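Local coordinates for Isomerase/lactonizing enzyme (Agrobacterium fabrum str. C58, PDB 2NQL), which is an enolase-superfamily enzyme of unassigned function that carries a sodium ion at the C-terminal mouth of its barrel domain, at residues Val243-Ile248 against Gly265-Thr270; Val286-Gly291 against Thr296-Ile301. One frame throughout, in Å; residues are numbered along the deposited sequence. Where two conformers were deposited one is given.

How the interactions relate
Both contacts sit in the barrel domain, on neighbouring loops that follow strands 239-240, 262-264 and 285-286 at their C-terminal ends, and their centres are about 13 Å apart. Interaction 1 joins two such loops laterally and contains Glu266, which shares the sodium ion with Glu240. Interaction 2 packs the next loop onto helix 295-308. They abut directly: Glu266 O lies 3.4 Å from Glu289 CB, and Thr270 CG2 lies 3.5 Å from Asn297 OD1. Interaction 2 reaches the metal site indirectly, since Gln287 NE2 hydrogen-bonds Glu240 OE1 and the side chain of Glu289 comes within about 7 Å of the sodium ion.

Interaction 1. Residues Val243-Ile248 against Gly265-Thr270; sequences VWTEDI and GEEWRT. With NA (sodium ion), chain G.
Thr245 and Glu267 approach from opposite directions and join the two loops through their side chains. Gly265 opens the second loop with a positive phi of 130°, a backbone conformation that glycine accommodates readily. It starts a type I turn closed by Trp268 N to Gly265 O, and its CA lies over the centre of the Trp268 ring, 3.4 Å above the plane. Next in the turn, Glu266 turns to the metal rather than to the other loop: OE1 binds the sodium ion at 2.2 Å, with Glu240 as a further ligand. Its backbone N donates to water 1 at 3.1 Å, and that water is itself a longer sodium ligand at 2.9 Å. Glu267 makes the actual bridge. Its chain bends at chi2 (-90°), turning the carboxylate toward Thr245, whose OG1 donates to the anti lone pair of OE2 at 2.6 Å. Alongside this bond, Thr245 CG2 packs 3.6 Å from Glu267 CG. Trp217 NE1 also bonds OE2. Beyond the turn, Arg269 NH1 donates to the carbonyl of Arg112 of the second subunit, and Thr270 is the N-cap of helix 271-278. With two donors gripping Glu267 OE2, the carboxylate's rotation should be well restrained, tying adjacent loops together beside the sodium site without using Thr245 or Glu267 as a metal ligand.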
# COMPACT_ATOMS: atom_id res chain seq x y z
N VAL A 243 -4.31 -2.88 18.78
CA VAL A 243 -3.58 -4.01 18.17
C VAL A 243 -2.99 -3.58 16.82
O VAL A 243 -3.24 -2.47 16.37
CB VAL A 243 -4.47 -5.27 17.98
CG1 VAL A 243 -4.88 -5.82 19.33
CG2 VAL A 243 -5.69 -4.96 17.16
N TRP A 244 -2.21 -4.46 16.19
CA TRP A 244 -1.65 -4.17 14.87
C TRP A 244 -2.73 -3.90 13.85
O TRP A 244 -3.83 -4.46 13.92
CB TRP A 244 -0.77 -5.32 14.40
CG TRP A 244 0.37 -5.58 15.29
CD1 TRP A 244 0.50 -6.61 16.17
CD2 TRP A 244 1.58 -4.81 15.40
NE1 TRP A 244 1.71 -6.53 16.82
CE2 TRP A 244 2.40 -5.44 16.36
CE3 TRP A 244 2.06 -3.65 14.77
CZ2 TRP A 244 3.66 -4.95 16.72
CZ3 TRP A 244 3.31 -3.16 15.12
CH2 TRP A 244 4.09 -3.81 16.09
N THR A 245 -2.42 -3.03 12.90
CA THR A 245 -3.35 -2.63 11.83
C THR A 245 -3.92 -3.82 11.05
O THR A 245 -5.11 -3.87 10.73
CB THR A 245 -2.65 -1.72 10.79
OG1 THR A 245 -1.91 -0.69 11.46
CG2 THR A 245 -3.69 -1.11 9.85
N GLU A 246 -3.07 -4.80 10.76
CA GLU A 246 -3.47 -5.91 9.89
C GLU A 246 -4.42 -6.89 10.60
O GLU A 246 -5.12 -7.67 9.95
CB GLU A 246 -2.22 -6.64 9.41
CG GLU A 246 -1.16 -5.75 8.81
CD GLU A 246 -0.06 -5.35 9.80
OE1 GLU A 246 -0.36 -5.14 11.00
OE2 GLU A 246 1.10 -5.23 9.37
N ASP A 247 -4.44 -6.81 11.93
CA ASP A 247 -5.09 -7.80 12.79
C ASP A 247 -6.55 -7.42 13.04
O ASP A 247 -6.92 -7.06 14.16
CB ASP A 247 -4.30 -7.92 14.11
CG ASP A 247 -4.80 -9.04 15.02
OD1 ASP A 247 -5.62 -9.88 14.58
OD2 ASP A 247 -4.39 -9.07 16.20
N ILE A 248 -7.38 -7.48 11.99
CA ILE A 248 -8.81 -7.12 12.06
C ILE A 248 -9.58 -8.05 13.02
O ILE A 248 -10.44 -7.59 13.77
CB ILE A 248 -9.47 -7.03 10.65
CG1 ILE A 248 -8.81 -5.93 9.80
CG2 ILE A 248 -11.00 -6.77 10.73
CD1 ILE A 248 -9.10 -6.02 8.29
N GLY A 265 -7.64 4.44 12.80
CA GLY A 265 -7.79 4.93 11.42
C GLY A 265 -6.71 5.84 10.86
O GLY A 265 -6.74 6.14 9.67
N GLU A 266 -5.74 6.26 11.68
CA GLU A 266 -4.72 7.21 11.22
C GLU A 266 -3.90 6.64 10.06
O GLU A 266 -3.46 7.39 9.18
CB GLU A 266 -3.80 7.64 12.37
CG GLU A 266 -2.80 6.57 12.80
CD GLU A 266 -1.88 7.06 13.86
OE1 GLU A 266 -2.41 7.39 14.94
OE2 GLU A 266 -0.65 7.14 13.63
N GLU A 267 -3.74 5.32 10.04
CA GLU A 267 -2.86 4.69 9.06
C GLU A 267 -3.66 4.12 7.87
O GLU A 267 -3.08 3.51 6.97
CB GLU A 267 -2.03 3.61 9.74
CG GLU A 267 -2.82 2.34 10.09
CD GLU A 267 -3.46 2.34 11.48
OE1 GLU A 267 -3.97 3.38 11.92
OE2 GLU A 267 -3.46 1.29 12.15
N TRP A 268 -4.97 4.34 7.86
CA TRP A 268 -5.79 4.02 6.68
C TRP A 268 -5.46 4.93 5.51
O TRP A 268 -4.75 5.93 5.68
CB TRP A 268 -7.27 4.14 7.01
CG TRP A 268 -7.76 3.17 8.02
CD1 TRP A 268 -7.12 2.05 8.48
CD2 TRP A 268 -9.01 3.22 8.69
NE1 TRP A 268 -7.90 1.41 9.41
CE2 TRP A 268 -9.07 2.11 9.56
CE3 TRP A 268 -10.08 4.12 8.66
CZ2 TRP A 268 -10.17 1.87 10.39
CZ3 TRP A 268 -11.18 3.88 9.50
CH2 TRP A 268 -11.22 2.75 10.33
N ARG A 269 -5.99 4.60 4.33
CA ARG A 269 -5.87 5.51 3.19
C ARG A 269 -7.23 5.89 2.58
O ARG A 269 -7.38 6.99 2.09
CB ARG A 269 -4.94 4.90 2.11
CG ARG A 269 -3.49 4.65 2.57
CD ARG A 269 -2.76 5.94 2.91
NE ARG A 269 -1.31 5.75 3.06
CZ ARG A 269 -0.72 5.36 4.18
NH1 ARG A 269 -1.42 5.12 5.30
NH2 ARG A 269 0.59 5.20 4.20
N THR A 270 -8.20 4.97 2.55
CA THR A 270 -9.48 5.24 1.87
C THR A 270 -10.63 4.65 2.67
O THR A 270 -10.43 3.89 3.62
CB THR A 270 -9.52 4.58 0.46
OG1 THR A 270 -9.61 3.16 0.65
CG2 THR A 270 -8.27 4.96 -0.41
NA NA G . -4.09 8.36 15.87
O HOH W 1 -5.55 6.08 14.80
O HOH W 2 -4.99 10.50 16.38

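Interaction 2. Residues Val286-Gly291 against Thr296-Ile301; sequences VQPEMG and TNFIRI
Phe298 is clamped between Pro288 and Met290, one over each face of its ring, and these CH-pi contacts carry the interaction. Pro288 CG stands 4.0 Å from the ring centroid, 25° off the normal and displaced toward the rim, with Pro288 CB 3.6 Å from Phe298 CE1. On the opposite face, Met290 CE lies 3.8 Å from the centroid and comes down nearer the root of the ring, 3.4 Å from Phe298 CD1. Bends at both chi2 (58°) and chi3 (71°) fold the methionine chain back so that its methyl, rather than its sulfur, lies over the aromatic face. SD remains oblique to the ring at 5.0 Å from the centroid, a Met-aromatic contact of the looser sort.

Purely aliphatic packing extends the contact by one helical turn: Ile301 CG2 meets Val286 CG2 at 4.2 Å, where the strand runs out into the loop. Ser327 of helix 322-331 touches both Met290 and Phe298.

Polar bonds hold the loop's own shape. Glu289 points away from helix 295-308 and caps helix 290-293, its OE2 receiving Gly291 N at 2.8 Å, met on the anti side and slightly out of the carboxylate plane. The other oxygen, OE1, is bonded to His315 ND1, so both carboxylate oxygens have a partner.

Strand 285-286, the loop, helix 295-308 and the adjacent parallel strand 311-312 make up a beta-alpha-beta crossover, the repeating unit of the barrel in enolase-superfamily proteins, with Phe298 plugging the helix onto the loop that leaves the strand's C-terminal end.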
# COMPACT_ATOMS: atom_id res chain seq x y z
N VAL A 286 -13.33 7.16 14.39
CA VAL A 286 -12.28 7.15 13.37
C VAL A 286 -11.40 8.38 13.35
O VAL A 286 -11.85 9.51 13.62
CB VAL A 286 -12.80 6.80 11.96
CG1 VAL A 286 -13.39 5.38 11.95
CG2 VAL A 286 -13.80 7.82 11.44
N GLN A 287 -10.13 8.15 13.03
CA GLN A 287 -9.07 9.14 13.23
C GLN A 287 -8.27 9.37 11.95
O GLN A 287 -7.04 9.13 11.96
CB GLN A 287 -8.11 8.69 14.35
CG GLN A 287 -8.80 8.46 15.70
CD GLN A 287 -7.88 7.83 16.70
OE1 GLN A 287 -7.39 6.73 16.49
NE2 GLN A 287 -7.60 8.54 17.79
N PRO A 288 -8.94 9.85 10.88
CA PRO A 288 -8.23 9.96 9.61
C PRO A 288 -7.06 10.95 9.68
O PRO A 288 -7.11 11.95 10.40
CB PRO A 288 -9.31 10.48 8.65
CG PRO A 288 -10.34 11.14 9.52
CD PRO A 288 -10.34 10.30 10.75
N GLU A 289 -6.01 10.63 8.94
CA GLU A 289 -4.88 11.50 8.74
C GLU A 289 -4.86 12.05 7.32
O GLU A 289 -4.61 11.33 6.35
CB GLU A 289 -3.58 10.76 9.09
CG GLU A 289 -2.27 11.54 8.74
CD GLU A 289 -2.29 13.00 9.20
OE1 GLU A 289 -2.38 13.24 10.43
OE2 GLU A 289 -2.23 13.92 8.33
N MET A 290 -5.12 13.36 7.22
CA MET A 290 -5.28 14.00 5.92
C MET A 290 -4.03 13.84 5.03
O MET A 290 -4.15 13.71 3.81
CB MET A 290 -5.56 15.50 6.12
CG MET A 290 -5.60 16.31 4.84
SD MET A 290 -6.84 15.77 3.62
CE MET A 290 -8.36 16.25 4.43
N GLY A 291 -2.83 13.86 5.64
CA GLY A 291 -1.59 13.75 4.86
C GLY A 291 -1.43 12.41 4.13
O GLY A 291 -0.72 12.34 3.13
N THR A 296 -10.72 14.33 -0.90
CA THR A 296 -11.71 13.37 -1.45
C THR A 296 -11.90 12.13 -0.54
O THR A 296 -13.04 11.79 -0.19
CB THR A 296 -11.34 12.95 -2.87
OG1 THR A 296 -11.30 14.11 -3.71
CG2 THR A 296 -12.31 11.89 -3.44
N ASN A 297 -10.80 11.49 -0.14
CA ASN A 297 -10.86 10.34 0.78
C ASN A 297 -11.39 10.65 2.15
O ASN A 297 -12.14 9.86 2.73
CB ASN A 297 -9.48 9.66 0.90
CG ASN A 297 -9.20 8.71 -0.26
OD1 ASN A 297 -10.09 7.98 -0.70
ND2 ASN A 297 -7.96 8.70 -0.75
N PHE A 298 -10.98 11.79 2.68
CA PHE A 298 -11.35 12.21 4.03
C PHE A 298 -12.88 12.43 4.06
O PHE A 298 -13.54 11.94 4.97
CB PHE A 298 -10.60 13.51 4.30
CG PHE A 298 -10.36 13.83 5.74
CD1 PHE A 298 -9.11 13.54 6.33
CD2 PHE A 298 -11.32 14.54 6.47
CE1 PHE A 298 -8.85 13.92 7.64
CE2 PHE A 298 -11.07 14.91 7.79
CZ PHE A 298 -9.84 14.61 8.37
N ILE A 299 -13.42 13.11 3.04
CA ILE A 299 -14.86 13.40 2.93
C ILE A 299 -15.69 12.10 2.86
O ILE A 299 -16.73 11.97 3.50
CB ILE A 299 -15.12 14.34 1.69
CG1 ILE A 299 -14.72 15.80 2.00
CG2 ILE A 299 -16.56 14.29 1.21
CD1 ILE A 299 -15.17 16.30 3.38
N ARG A 300 -15.21 11.14 2.08
CA ARG A 300 -15.88 9.82 1.99
C ARG A 300 -15.82 9.00 3.28
O ARG A 300 -16.80 8.35 3.64
CB ARG A 300 -15.34 9.01 0.81
CG ARG A 300 -15.54 9.72 -0.51
CD ARG A 300 -14.79 9.03 -1.66
NE ARG A 300 -15.15 9.64 -2.94
CZ ARG A 300 -14.56 9.38 -4.11
NH1 ARG A 300 -13.53 8.54 -4.17
NH2 ARG A 300 -14.97 10.00 -5.22
N ILE A 301 -14.69 9.04 3.99
CA ILE A 301 -14.59 8.43 5.31
C ILE A 301 -15.58 9.10 6.31
O ILE A 301 -16.25 8.41 7.11
CB ILE A 301 -13.13 8.43 5.83
CG1 ILE A 301 -12.31 7.35 5.09
CG2 ILE A 301 -13.06 8.24 7.32
CD1 ILE A 301 -10.80 7.56 5.13